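Local coordinates for DUF5636 domain-containing protein (Legionella pneumophila subsp. pneumophila str. Philadelphia 1, PDB 4RD8) that is of unknown function and belongs to the DUF5636 family, folding as a single chain that is about half helix, with no regular strand, at residues I28-K33 / S147-I152; G91-I96 / S112-K117; E50-L55 / I209-R214. The protein carries 3 engineered substitutions. One frame throughout, in Å; residues are numbered along the deposited sequence.

Contact 1: I28-K33 / S147-I152; sequences IQLCTK and SFLENI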
ATOM      1  N   ILE A  28      -7.446  15.338   5.661  1.00 24.18           N
ATOM      2  CA  ILE A  28      -8.579  14.969   4.827  1.00 26.21           C
ATOM      3  C   ILE A  28      -8.211  15.133   3.362  1.00 27.84           C
ATOM      4  O   ILE A  28      -8.546  14.288   2.535  1.00 26.55           O
ATOM      5  CB  ILE A  28      -9.831  15.823   5.157  1.00 27.96           C
ATOM      6  CG1 ILE A  28     -10.333  15.503   6.567  1.00 29.09           C
ATOM      7  CG2 ILE A  28     -10.938  15.580   4.142  1.00 31.47           C
ATOM      8  CD1 ILE A  28     -11.363  16.503   7.109  1.00 28.56           C
ATOM      9  N   GLN A  29      -7.518  16.225   3.043  1.00 24.68           N
ATOM     10  CA  GLN A  29      -7.092  16.486   1.669  1.00 27.39           C
ATOM     11  C   GLN A  29      -6.128  15.400   1.181  1.00 26.66           C
ATOM     12  O   GLN A  29      -6.257  14.915   0.057  1.00 27.13           O
ATOM     13  CB  GLN A  29      -6.446  17.866   1.553  1.00 28.64           C
ATOM     14  CG  GLN A  29      -5.855  18.180   0.171  1.00 33.39           C
ATOM     15  CD  GLN A  29      -6.902  18.278  -0.934  1.00 42.01           C
ATOM     16  OE1 GLN A  29      -8.108  18.277  -0.676  1.00 40.89           O
ATOM     17  NE2 GLN A  29      -6.436  18.375  -2.180  1.00 44.51           N
ATOM     18  N   LEU A  30      -5.185  15.005   2.038  1.00 23.98           N
ATOM     19  CA  LEU A  30      -4.223  13.967   1.679  1.00 23.00           C
ATOM     20  C   LEU A  30      -4.929  12.642   1.392  1.00 24.41           C
ATOM     21  O   LEU A  30      -4.610  11.969   0.408  1.00 23.84           O
ATOM     22  CB  LEU A  30      -3.165  13.806   2.775  1.00 25.46           C
ATOM     23  CG  LEU A  30      -2.208  15.000   2.954  1.00 27.50           C
ATOM     24  CD1 LEU A  30      -1.301  14.768   4.154  1.00 25.87           C
ATOM     25  CD2 LEU A  30      -1.372  15.251   1.702  1.00 25.13           C
ATOM     26  N   CYS A  31      -5.892  12.276   2.234  1.00 24.87           N
ATOM     27  CA  CYS A  31      -6.642  11.034   2.022  1.00 23.18           C
ATOM     28  C   CYS A  31      -7.467  11.088   0.744  1.00 23.33           C
ATOM     29  O   CYS A  31      -7.594  10.089   0.034  1.00 23.23           O
ATOM     30  CB  CYS A  31      -7.568  10.738   3.206  1.00 26.94           C
ATOM     31  SG  CYS A  31      -6.703  10.307   4.732  1.00 26.10           S
ATOM     32  N   THR A  32      -8.050  12.251   0.475  1.00 23.05           N
ATOM     33  CA  THR A  32      -8.878  12.429  -0.700  1.00 23.71           C
ATOM     34  C   THR A  32      -8.039  12.250  -1.958  1.00 27.95           C
ATOM     35  O   THR A  32      -8.475  11.607  -2.914  1.00 26.92           O
ATOM     36  CB  THR A  32      -9.542  13.806  -0.684  1.00 30.31           C
ATOM     37  OG1 THR A  32     -10.368  13.903   0.482  1.00 29.94           O
ATOM     38  CG2 THR A  32     -10.385  14.018  -1.928  1.00 31.93           C
ATOM     39  N   LYS A  33      -6.824  12.796  -1.947  1.00 23.08           N
ATOM     40  CA  LYS A  33      -5.921  12.649  -3.088  1.00 25.88           C
ATOM     41  C   LYS A  33      -5.555  11.173  -3.315  1.00 23.99           C
ATOM     42  O   LYS A  33      -5.555  10.699  -4.457  1.00 25.73           O
ATOM     43  CB  LYS A  33      -4.671  13.517  -2.893  1.00 24.71           C
ATOM     44  CG  LYS A  33      -4.958  15.018  -2.867  1.00 28.19           C
ATOM     45  CD  LYS A  33      -5.441  15.523  -4.211  1.00 34.27           C
ATOM     46  CE  LYS A  33      -4.310  15.612  -5.222  1.00 39.95           C
ATOM     47  NZ  LYS A  33      -3.416  16.772  -4.959  1.00 38.35           N
ATOM     48  N   SER A 147       2.755  17.432  -6.149  1.00 33.35           N
ATOM     49  CA  SER A 147       1.421  18.000  -5.934  1.00 35.36           C
ATOM     50  C   SER A 147       0.390  16.961  -5.512  1.00 30.12           C
ATOM     51  O   SER A 147      -0.632  17.301  -4.926  1.00 34.39           O
ATOM     52  CB  SER A 147       0.941  18.753  -7.180  1.00 34.44           C
ATOM     53  OG  SER A 147       0.628  17.868  -8.242  1.00 37.09           O
ATOM     54  N   PHE A 148       0.665  15.703  -5.825  1.00 26.63           N
ATOM     55  CA  PHE A 148      -0.211  14.607  -5.434  1.00 25.83           C
ATOM     56  C   PHE A 148      -0.479  14.623  -3.933  1.00 26.79           C
ATOM     57  O   PHE A 148      -1.624  14.509  -3.498  1.00 29.16           O
ATOM     58  CB  PHE A 148       0.407  13.275  -5.856  1.00 26.04           C
ATOM     59  CG  PHE A 148      -0.257  12.069  -5.253  1.00 23.79           C
ATOM     60  CD1 PHE A 148      -1.631  11.894  -5.346  1.00 28.15           C
ATOM     61  CD2 PHE A 148       0.495  11.093  -4.618  1.00 21.93           C
ATOM     62  CE1 PHE A 148      -2.238  10.784  -4.805  1.00 24.55           C
ATOM     63  CE2 PHE A 148      -0.108   9.967  -4.074  1.00 25.09           C
ATOM     64  CZ  PHE A 148      -1.481   9.814  -4.170  1.00 20.33           C
ATOM     65  N   LEU A 149       0.575  14.770  -3.139  1.00 26.45           N
ATOM     66  CA  LEU A 149       0.400  14.825  -1.687  1.00 26.06           C
ATOM     67  C   LEU A 149       0.693  16.225  -1.154  1.00 21.13           C
ATOM     68  O   LEU A 149       1.258  16.382  -0.068  1.00 25.00           O
ATOM     69  CB  LEU A 149       1.229  13.756  -0.970  1.00 26.02           C
ATOM     70  CG  LEU A 149       0.861  12.310  -1.327  1.00 20.86           C
ATOM     71  CD1 LEU A 149       1.654  11.286  -0.495  1.00 21.38           C
ATOM     72  CD2 LEU A 149      -0.657  12.092  -1.157  1.00 20.87           C
ATOM     73  N   GLU A 150       0.299  17.227  -1.939  1.00 23.23           N
ATOM     74  CA  GLU A 150       0.324  18.622  -1.507  1.00 29.72           C
ATOM     75  C   GLU A 150       1.729  19.045  -1.073  1.00 32.15           C
ATOM     76  O   GLU A 150       1.894  19.884  -0.184  1.00 30.72           O
ATOM     77  CB  GLU A 150      -0.696  18.856  -0.390  1.00 32.81           C
ATOM     78  CG  GLU A 150      -2.078  18.265  -0.701  1.00 33.32           C
ATOM     79  CD  GLU A 150      -2.769  18.959  -1.857  1.00 40.76           C
ATOM     80  OE1 GLU A 150      -2.686  20.205  -1.948  1.00 46.32           O
ATOM     81  OE2 GLU A 150      -3.405  18.262  -2.675  1.00 46.34           O
ATOM     82  N   ASN A 151       2.728  18.450  -1.723  1.00 28.57           N
ATOM     83  CA  ASN A 151       4.134  18.789  -1.506  1.00 25.87           C
ATOM     84  C   ASN A 151       4.643  18.535  -0.088  1.00 24.66           C
ATOM     85  O   ASN A 151       5.566  19.220   0.374  1.00 29.43           O
ATOM     86  CB  ASN A 151       4.420  20.236  -1.916  1.00 28.44           C
ATOM     87  CG  ASN A 151       5.866  20.446  -2.306  1.00 31.84           C
ATOM     88  OD1 ASN A 151       6.562  19.497  -2.671  1.00 28.98           O
ATOM     89  ND2 ASN A 151       6.332  21.682  -2.217  1.00 30.83           N
ATOM     90  N   ILE A 152       4.049  17.568   0.607  1.00 25.12           N
ATOM     91  CA  ILE A 152       4.626  17.122   1.873  1.00 24.08           C
ATOM     92  C   ILE A 152       5.944  16.420   1.536  1.00 25.82           C
ATOM     93  O   ILE A 152       6.097  15.891   0.431  1.00 25.26           O
ATOM     94  CB  ILE A 152       3.695  16.184   2.693  1.00 26.28           C
ATOM     95  CG1 ILE A 152       3.464  14.851   1.981  1.00 22.80           C
ATOM     96  CG2 ILE A 152       2.371  16.870   2.995  1.00 31.10           C
ATOM     97  CD1 ILE A 152       2.809  13.801   2.880  1.00 23.86           C
TER
HETATM   98  O   HOH W   1      -2.121  16.685  -7.864  1.00 38.42           O

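Contact 2: G91-I96 / S112-K117; sequences GMLQTI and SGFMLK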
ATOM      1  N   GLY A  91      11.643  -2.869   7.875  1.00 32.93           N
ATOM      2  CA  GLY A  91      11.336  -4.258   8.153  1.00 33.28           C
ATOM      3  C   GLY A  91       9.838  -4.471   8.235  1.00 21.38           C
ATOM      4  O   GLY A  91       9.195  -3.985   9.161  1.00 27.40           O
HETATM    5  N   MSE A  92       9.288  -5.170   7.244  1.00 26.95           N
HETATM    6  CA  MSE A  92       7.875  -5.537   7.265  1.00 20.81           C
HETATM    7  C   MSE A  92       7.691  -6.677   8.282  1.00 25.77           C
HETATM    8  O   MSE A  92       8.530  -7.583   8.356  1.00 24.31           O
HETATM    9  CB  MSE A  92       7.409  -5.983   5.865  1.00 21.97           C
HETATM   10  CG  MSE A  92       7.422  -4.888   4.784  1.00 30.32           C
HETATM   11 SE   MSE A  92       6.543  -5.450   3.135  0.45 34.49          SE
HETATM   12  CE  MSE A  92       7.696  -6.956   2.680  1.00 64.13           C
ATOM     13  N   LEU A  93       6.608  -6.614   9.053  1.00 24.00           N
ATOM     14  CA  LEU A  93       6.348  -7.593  10.114  1.00 20.75           C
ATOM     15  C   LEU A  93       5.324  -8.636   9.677  1.00 25.40           C
ATOM     16  O   LEU A  93       4.511  -8.391   8.784  1.00 22.85           O
ATOM     17  CB  LEU A  93       5.826  -6.893  11.374  1.00 23.53           C
ATOM     18  CG  LEU A  93       6.747  -5.842  12.007  1.00 21.95           C
ATOM     19  CD1 LEU A  93       6.154  -5.356  13.308  1.00 24.25           C
ATOM     20  CD2 LEU A  93       8.134  -6.406  12.245  1.00 27.59           C
ATOM     21  N   GLN A  94       5.394  -9.806  10.301  1.00 22.34           N
ATOM     22  CA  GLN A  94       4.289 -10.758  10.284  1.00 20.66           C
ATOM     23  C   GLN A  94       4.347 -11.451  11.644  1.00 20.42           C
ATOM     24  O   GLN A  94       5.280 -11.230  12.408  1.00 18.20           O
ATOM     25  CB  GLN A  94       4.501 -11.786   9.181  1.00 19.33           C
ATOM     26  CG  GLN A  94       5.762 -12.625   9.398  1.00 20.35           C
ATOM     27  CD  GLN A  94       5.911 -13.742   8.406  1.00 25.08           C
ATOM     28  OE1 GLN A  94       6.295 -13.522   7.255  1.00 29.50           O
ATOM     29  NE2 GLN A  94       5.622 -14.963   8.847  1.00 25.97           N
ATOM     30  N   THR A  95       3.369 -12.287  11.957  1.00 18.41           N
ATOM     31  CA  THR A  95       3.507 -13.130  13.143  1.00 17.10           C
ATOM     32  C   THR A  95       4.191 -14.440  12.799  1.00 19.12           C
ATOM     33  O   THR A  95       4.166 -14.889  11.643  1.00 20.96           O
ATOM     34  CB  THR A  95       2.152 -13.438  13.818  1.00 23.68           C
ATOM     35  OG1 THR A  95       1.356 -14.230  12.932  1.00 28.14           O
ATOM     36  CG2 THR A  95       1.419 -12.145  14.169  1.00 22.63           C
ATOM     37  N   ILE A  96       4.798 -15.064  13.804  1.00 19.75           N
ATOM     38  CA  ILE A  96       5.337 -16.390  13.619  1.00 22.84           C
ATOM     39  C   ILE A  96       4.163 -17.321  13.298  1.00 25.43           C
ATOM     40  O   ILE A  96       3.172 -17.354  14.027  1.00 29.22           O
ATOM     41  CB  ILE A  96       6.095 -16.866  14.876  1.00 22.98           C
ATOM     42  CG1 ILE A  96       7.247 -15.901  15.164  1.00 24.64           C
ATOM     43  CG2 ILE A  96       6.638 -18.269  14.680  1.00 31.26           C
ATOM     44  CD1 ILE A  96       8.102 -16.310  16.359  1.00 27.38           C
ATOM     45  N   SER A 112       2.149   2.795  14.828  1.00 15.35           N
ATOM     46  CA  SER A 112       3.550   2.901  15.205  1.00 16.18           C
ATOM     47  C   SER A 112       4.478   2.969  13.998  1.00 16.95           C
ATOM     48  O   SER A 112       5.691   3.098  14.165  1.00 16.24           O
ATOM     49  CB  SER A 112       3.966   1.726  16.103  1.00 17.08           C
ATOM     50  OG  SER A 112       3.117   1.659  17.246  1.00 19.63           O
ATOM     51  N   GLY A 113       3.916   2.874  12.790  1.00 16.06           N
ATOM     52  CA  GLY A 113       4.709   3.019  11.577  1.00 16.96           C
ATOM     53  C   GLY A 113       5.175   1.739  10.893  1.00 18.91           C
ATOM     54  O   GLY A 113       5.945   1.796   9.932  1.00 17.71           O
ATOM     55  N   PHE A 114       4.723   0.585  11.376  1.00 17.41           N
ATOM     56  CA  PHE A 114       5.104  -0.688  10.769  1.00 14.98           C
ATOM     57  C   PHE A 114       4.175  -1.096   9.631  1.00 16.09           C
ATOM     58  O   PHE A 114       2.948  -0.980   9.746  1.00 16.40           O
ATOM     59  CB  PHE A 114       5.099  -1.814  11.820  1.00 16.19           C
ATOM     60  CG  PHE A 114       6.155  -1.664  12.874  1.00 15.74           C
ATOM     61  CD1 PHE A 114       7.434  -2.166  12.672  1.00 19.07           C
ATOM     62  CD2 PHE A 114       5.874  -1.014  14.068  1.00 16.15           C
ATOM     63  CE1 PHE A 114       8.414  -2.039  13.644  1.00 18.10           C
ATOM     64  CE2 PHE A 114       6.859  -0.873  15.043  1.00 17.72           C
ATOM     65  CZ  PHE A 114       8.135  -1.390  14.828  1.00 17.57           C
HETATM   66  N   MSE A 115       4.770  -1.587   8.541  1.00 17.06           N
HETATM   67  CA  MSE A 115       4.019  -2.274   7.489  1.00 20.25           C
HETATM   68  C   MSE A 115       3.988  -3.756   7.825  1.00 19.23           C
HETATM   69  O   MSE A 115       4.984  -4.313   8.281  1.00 22.97           O
HETATM   70  CB  MSE A 115       4.703  -2.078   6.126  1.00 18.08           C
HETATM   71  CG  MSE A 115       4.058  -2.885   4.981  1.00 16.36           C
HETATM   72 SE   MSE A 115       2.213  -2.430   4.645  0.60 27.58          SE
HETATM   73  CE  MSE A 115       2.427  -0.524   4.420  1.00 21.94           C
ATOM     74  N   LEU A 116       2.838  -4.395   7.616  1.00 16.74           N
ATOM     75  CA  LEU A 116       2.723  -5.824   7.855  1.00 17.11           C
ATOM     76  C   LEU A 116       2.252  -6.563   6.615  1.00 19.02           C
ATOM     77  O   LEU A 116       1.684  -5.959   5.702  1.00 19.54           O
ATOM     78  CB  LEU A 116       1.718  -6.064   8.985  1.00 19.29           C
ATOM     79  CG  LEU A 116       2.139  -5.466  10.331  1.00 25.65           C
ATOM     80  CD1 LEU A 116       1.479  -4.130  10.538  1.00 25.56           C
ATOM     81  CD2 LEU A 116       1.785  -6.424  11.459  1.00 28.46           C
ATOM     82  N   LYS A 117       2.481  -7.875   6.601  1.00 19.02           N
ATOM     83  CA  LYS A 117       1.884  -8.761   5.619  1.00 24.68           C
ATOM     84  C   LYS A 117       0.371  -8.600   5.660  1.00 24.04           C
ATOM     85  O   LYS A 117      -0.191  -8.343   6.727  1.00 21.04           O
ATOM     86  CB  LYS A 117       2.230 -10.206   5.973  1.00 30.55           C
ATOM     87  CG  LYS A 117       3.183 -10.890   5.043  1.00 34.76           C
ATOM     88  CD  LYS A 117       3.377 -12.336   5.482  1.00 26.72           C
ATOM     89  CE  LYS A 117       4.343 -13.069   4.588  1.00 37.66           C
ATOM     90  NZ  LYS A 117       4.386 -14.518   4.920  1.00 39.48           N
TER
HETATM   91  O   HOH W   2       7.629  -1.770   8.457  1.00 20.58           O

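Contact 3: E50-L55 / I209-R214; sequences ELNEQL and IFPVLR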
ATOM      1  N   GLU A  50       6.576   1.598 -13.245  1.00 29.23           N
ATOM      2  CA  GLU A  50       7.810   2.073 -12.619  1.00 35.10           C
ATOM      3  C   GLU A  50       8.346   1.027 -11.643  1.00 31.49           C
ATOM      4  O   GLU A  50       9.546   0.744 -11.625  1.00 36.50           O
ATOM      5  CB  GLU A  50       7.572   3.415 -11.908  1.00 34.42           C
ATOM      6  CG  GLU A  50       8.763   3.951 -11.108  1.00 35.21           C
ATOM      7  CD  GLU A  50       9.952   4.333 -11.983  1.00 40.70           C
ATOM      8  OE1 GLU A  50       9.750   4.754 -13.148  1.00 41.85           O
ATOM      9  OE2 GLU A  50      11.100   4.216 -11.501  1.00 43.10           O
ATOM     10  N   LEU A  51       7.445   0.444 -10.855  1.00 32.45           N
ATOM     11  CA  LEU A  51       7.822  -0.583  -9.886  1.00 27.92           C
ATOM     12  C   LEU A  51       8.378  -1.793 -10.626  1.00 31.61           C
ATOM     13  O   LEU A  51       9.398  -2.368 -10.226  1.00 31.48           O
ATOM     14  CB  LEU A  51       6.618  -0.986  -9.037  1.00 26.98           C
ATOM     15  CG  LEU A  51       6.889  -2.010  -7.930  1.00 32.11           C
ATOM     16  CD1 LEU A  51       7.824  -1.428  -6.885  1.00 30.84           C
ATOM     17  CD2 LEU A  51       5.577  -2.468  -7.292  1.00 30.93           C
ATOM     18  N   ASN A  52       7.715  -2.155 -11.723  1.00 34.38           N
ATOM     19  CA  ASN A  52       8.179  -3.250 -12.574  1.00 32.25           C
ATOM     20  C   ASN A  52       9.550  -2.976 -13.159  1.00 34.06           C
ATOM     21  O   ASN A  52      10.368  -3.884 -13.292  1.00 37.71           O
ATOM     22  CB  ASN A  52       7.195  -3.513 -13.714  1.00 31.42           C
ATOM     23  CG  ASN A  52       7.656  -4.630 -14.634  1.00 32.59           C
ATOM     24  OD1 ASN A  52       7.429  -5.814 -14.358  1.00 36.43           O
ATOM     25  ND2 ASN A  52       8.299  -4.259 -15.738  1.00 36.88           N
ATOM     26  N   GLU A  53       9.795  -1.722 -13.526  1.00 33.42           N
ATOM     27  CA  GLU A  53      11.060  -1.363 -14.146  1.00 38.02           C
ATOM     28  C   GLU A  53      12.194  -1.378 -13.126  1.00 35.58           C
ATOM     29  O   GLU A  53      13.300  -1.826 -13.425  1.00 38.56           O
ATOM     30  CB  GLU A  53      10.966  -0.006 -14.837  1.00 43.51           C
ATOM     31  CG  GLU A  53      12.200   0.331 -15.644  1.00 56.73           C
ATOM     32  CD  GLU A  53      11.989   1.517 -16.558  1.00 66.09           C
ATOM     33  OE1 GLU A  53      12.096   2.665 -16.072  1.00 67.31           O
ATOM     34  OE2 GLU A  53      11.726   1.298 -17.759  1.00 66.05           O
ATOM     35  N   GLN A  54      11.915  -0.901 -11.918  1.00 34.40           N
ATOM     36  CA  GLN A  54      12.921  -0.922 -10.865  1.00 38.31           C
ATOM     37  C   GLN A  54      13.278  -2.360 -10.471  1.00 37.91           C
ATOM     38  O   GLN A  54      14.447  -2.689 -10.280  1.00 39.93           O
ATOM     39  CB  GLN A  54      12.461  -0.089  -9.661  1.00 35.70           C
ATOM     40  CG  GLN A  54      12.318   1.400  -9.982  1.00 34.63           C
ATOM     41  CD  GLN A  54      12.037   2.242  -8.751  1.00 36.03           C
ATOM     42  OE1 GLN A  54      12.281   1.812  -7.625  1.00 37.67           O
ATOM     43  NE2 GLN A  54      11.513   3.449  -8.962  1.00 39.14           N
ATOM     44  N   LEU A  55      12.265  -3.215 -10.378  1.00 32.06           N
ATOM     45  CA  LEU A  55      12.469  -4.636 -10.095  1.00 32.72           C
ATOM     46  C   LEU A  55      13.258  -5.342 -11.205  1.00 38.40           C
ATOM     47  O   LEU A  55      14.192  -6.107 -10.926  1.00 38.20           O
ATOM     48  CB  LEU A  55      11.114  -5.322  -9.891  1.00 32.54           C
ATOM     49  CG  LEU A  55      11.084  -6.826  -9.605  1.00 38.44           C
ATOM     50  CD1 LEU A  55      11.866  -7.146  -8.332  1.00 37.52           C
ATOM     51  CD2 LEU A  55       9.636  -7.315  -9.492  1.00 38.93           C
ATOM     52  N   ILE A 209       2.307  -4.887 -19.353  1.00 44.06           N
ATOM     53  CA  ILE A 209       3.083  -3.701 -18.999  1.00 45.16           C
ATOM     54  C   ILE A 209       3.842  -3.858 -17.678  1.00 43.03           C
ATOM     55  O   ILE A 209       4.623  -2.986 -17.290  1.00 40.32           O
ATOM     56  CB  ILE A 209       2.206  -2.430 -18.969  1.00 40.51           C
ATOM     57  CG1 ILE A 209       0.980  -2.643 -18.083  1.00 43.55           C
ATOM     58  CG2 ILE A 209       1.785  -2.050 -20.394  1.00 43.38           C
ATOM     59  CD1 ILE A 209       0.188  -1.369 -17.802  1.00 42.42           C
ATOM     60  N   PHE A 210       3.600  -4.965 -16.980  1.00 42.24           N
ATOM     61  CA  PHE A 210       4.426  -5.309 -15.820  1.00 43.90           C
ATOM     62  C   PHE A 210       4.730  -6.804 -15.657  1.00 42.53           C
ATOM     63  O   PHE A 210       4.493  -7.378 -14.588  1.00 40.12           O
ATOM     64  CB  PHE A 210       3.853  -4.723 -14.531  1.00 37.77           C
ATOM     65  CG  PHE A 210       2.351  -4.681 -14.482  1.00 39.71           C
ATOM     66  CD1 PHE A 210       1.612  -5.833 -14.249  1.00 37.40           C
ATOM     67  CD2 PHE A 210       1.677  -3.472 -14.624  1.00 34.14           C
ATOM     68  CE1 PHE A 210       0.222  -5.786 -14.184  1.00 33.70           C
ATOM     69  CE2 PHE A 210       0.287  -3.419 -14.557  1.00 36.07           C
ATOM     70  CZ  PHE A 210      -0.438  -4.577 -14.338  1.00 40.27           C
ATOM     71  N   PRO A 211       5.302  -7.420 -16.703  1.00 41.64           N
ATOM     72  CA  PRO A 211       5.503  -8.873 -16.743  1.00 50.13           C
ATOM     73  C   PRO A 211       6.446  -9.398 -15.662  1.00 49.25           C
ATOM     74  O   PRO A 211       6.262 -10.529 -15.205  1.00 51.16           O
ATOM     75  CB  PRO A 211       6.112  -9.101 -18.126  1.00 47.95           C
ATOM     76  CG  PRO A 211       6.799  -7.820 -18.448  1.00 49.03           C
ATOM     77  CD  PRO A 211       5.923  -6.754 -17.864  1.00 42.91           C
ATOM     78  N   VAL A 212       7.431  -8.597 -15.263  1.00 43.07           N
ATOM     79  CA  VAL A 212       8.393  -9.021 -14.251  1.00 44.19           C
ATOM     80  C   VAL A 212       7.782  -8.998 -12.858  1.00 47.98           C
ATOM     81  O   VAL A 212       7.914  -9.961 -12.097  1.00 44.50           O
ATOM     82  CB  VAL A 212       9.679  -8.177 -14.301  1.00 43.18           C
ATOM     83  CG1 VAL A 212      10.613  -8.566 -13.171  1.00 43.00           C
ATOM     84  CG2 VAL A 212      10.372  -8.365 -15.640  1.00 47.05           C
ATOM     85  N   LEU A 213       7.107  -7.900 -12.530  1.00 36.96           N
ATOM     86  CA  LEU A 213       6.390  -7.792 -11.269  1.00 40.38           C
ATOM     87  C   LEU A 213       5.358  -8.910 -11.171  1.00 40.67           C
ATOM     88  O   LEU A 213       5.162  -9.500 -10.111  1.00 38.41           O
ATOM     89  CB  LEU A 213       5.718  -6.418 -11.156  1.00 35.51           C
ATOM     90  CG  LEU A 213       4.853  -6.133  -9.923  1.00 36.25           C
ATOM     91  CD1 LEU A 213       5.637  -6.339  -8.630  1.00 35.26           C
ATOM     92  CD2 LEU A 213       4.260  -4.721  -9.974  1.00 34.17           C
ATOM     93  N   ARG A 214       4.724  -9.217 -12.297  1.00 45.28           N
ATOM     94  CA  ARG A 214       3.670 -10.225 -12.331  1.00 50.23           C
ATOM     95  C   ARG A 214       4.179 -11.628 -12.000  1.00 48.65           C
ATOM     96  O   ARG A 214       3.619 -12.312 -11.144  1.00 50.00           O
ATOM     97  CB  ARG A 214       2.983 -10.220 -13.700  1.00 54.11           C
ATOM     98  CG  ARG A 214       2.179 -11.472 -13.999  1.00 52.59           C
ATOM     99  CD  ARG A 214       1.729 -11.505 -15.451  1.00 63.34           C
ATOM    100  NE  ARG A 214       1.519 -12.869 -15.925  1.00 71.78           N
ATOM    101  CZ  ARG A 214       1.026 -13.187 -17.118  1.00 79.83           C
ATOM    102  NH1 ARG A 214       0.679 -12.235 -17.974  1.00 82.71           N
ATOM    103  NH2 ARG A 214       0.876 -14.459 -17.454  1.00 80.84           N
TER

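Contact 1: I28-K33 / S147-I152
Lys33 and Glu150 form a salt bridge in a mixed polar and apolar helix-to-loop contact. It joins helix 25-38 to the loop between helices 130-144 and 157-162. Lys33 NZ lies 2.7 Å from Glu150 OE2. Glu150 OE2 also accepts a nearly straight hydrogen bond from Gln29 NE2, at 3.1 Å. The two nitrogens reach it from opposite faces of the carboxylate plane, and the amide and carboxylate planes stand 82° apart. The pair of bonds fixes this oxygen, and the charge of Lys33 probably favours the ionised carboxylate.

The Lys33 chain is bent at chi2, chi3 and chi4, and it curls past Phe148 O. Lys33 NZ also donates to Ser147 O at 2.8 Å and weakly to Phe148 O. A water links Lys33 NZ to Ser147 OG, which also bonds to Asp145. Glu150 belongs to a type I' turn from Leu149 to Ile152, and its side chain comes off that turn toward the helix.

Beside the polar groups, Leu30 CD2 packs 4.0 Å from Leu149 CB and 4.3 Å from Ile152 CG2. Phe148 turns its CE1 edge to Lys33 O.

Helix 157-162 extends the apolar side through Ile161 on Leu30 and Ile157 on Leu149. Helix 130-144 packs against Phe148 through Ile138.

Contact 2: G91-I96 / S112-K117
The backbones of Leu93 and Leu116 pair in a single beta bridge between two loops, one before and one after helix 103-111. Two backbone hydrogen bonds make it. Leu93 N donates to Met115 O at 2.9 Å, and Lys117 N donates to Leu93 O at 3.0 Å. Both bonds are close to straight, with N-H...acceptor angles of 166° and 160°. Two CA-H...O contacts accompany them, Met92 CA to Met115 O and Leu116 CA to Leu93 O. A water extends the pairing by accepting from Met115 N and donating to Gly91 O. The bridge remains single, and neither loop is a regular strand.

The apolar contacts come next. Met92 and Met115, both selenomethionine, lie side by side and point the same way, with Met92 CG 3.9 Å from Met115 CG. Leu93 reaches the Phe114 ring with CD1, which sits 3.5 Å from Phe114 CD1 at an oblique approach. Leu93 CB also touches Leu116 CD2, at 4.1 Å. Around them, Ala132 packs on both selenomethionines, and Leu109 packs on Phe114 and Leu116.

The polar side chains are Gln94 and Lys117. Both chains are extended beyond CG and run alongside each other, with Gln94 CB 3.9 Å from Lys117 CD. Lys117 NZ gives Gln94 OE1 a weak bond at 3.2 Å. Its stronger polar partner is Asn98 OD1, and Glu128 is a long, weak ion partner. The other end of the amide, Gln94 NE2, donates to Thr95 O at 3.2 Å, which helps fix the turn of the amide.

The chemistry implies that main-chain bonds hold the two loops in register. Apolar side chains add packing. The lysine-amide bond is weak, but the aliphatic parts of Gln94 and Lys117 still pack side by side.

Contact 3: E50-L55 / I209-R214
Asn52 turns its amide oxygen into the first turn of helix 211-218, where OD1 meets two backbone N-H groups. Its CG is anti to the backbone N (chi1 179°), on the side of Phe210 and Leu213. The bond from Leu213 N to Asn52 OD1 is short and nearly straight, at 2.8 Å with an N-H...acceptor angle of 168°. The donor is tilted only 15° from the carbonyl plane of the amide. Val212 N lies 2.9 Å from Asn52 OD1, but that bond is weak and bent. A side chain of helix 41-61 thus serves N-H groups at the start of another helix. Phe210 holds the N-cap position there, and its own O accepts from Arg214 N.

The rest of Asn52 lies against the start of the second helix. Asn52 CB is 3.6 Å from Phe210 CB. Asn52 and Pro211 cross at about a right angle, with Pro211 CD near both ends of the amide. Val212 CB comes within 3.3 Å of Asn52 OD1. The amide is buried, and its oxygen is engaged by the N-H groups of the helix start.

Two leucines of helix 41-61, Leu51 and Leu55, pack beside the amide, against Leu213 and Val212. Leu51 crosses Leu213 at about a right angle, and Leu51 CD2 touches Leu213 CD2 at 3.7 Å. Leu55 crosses Val212 at a slant, with Leu55 CG 4.0 Å from Val212 CG1. Leu55 CD2 reaches Leu213 CA at 3.7 Å, next to the N-H that bonds to Asn52.

The contact packs the start of helix 211-218 on the middle of helix 41-61. Leu48, Thr56 and Leu59 of helix 41-61 carry the packing further. Leu78 of helix 69-85 also packs on Leu51 and Leu55. Asp205 accepts from the backbone N of Ile209 and Phe210.

In the fold
The three contacts are separate parts of one helical chain. Their centres lie about 24 to 26 Å apart, and no two touch. The nearest atoms are about 11 Å apart for contacts 2 and 3 and about 13 Å for the other pairs. Contacts 1 and 3 start on consecutive helices, 25-38 and 41-61, and their segments alternate along the chain. Contact 2 is nested within the loops closed by both. It is local, with 15 residues between its segments, against 113 in contact 1 and 153 in contact 3. Helix 130-144 borders contacts 1 and 2, and helix 69-85 borders contacts 2 and 3. No active site is known to which they could be related.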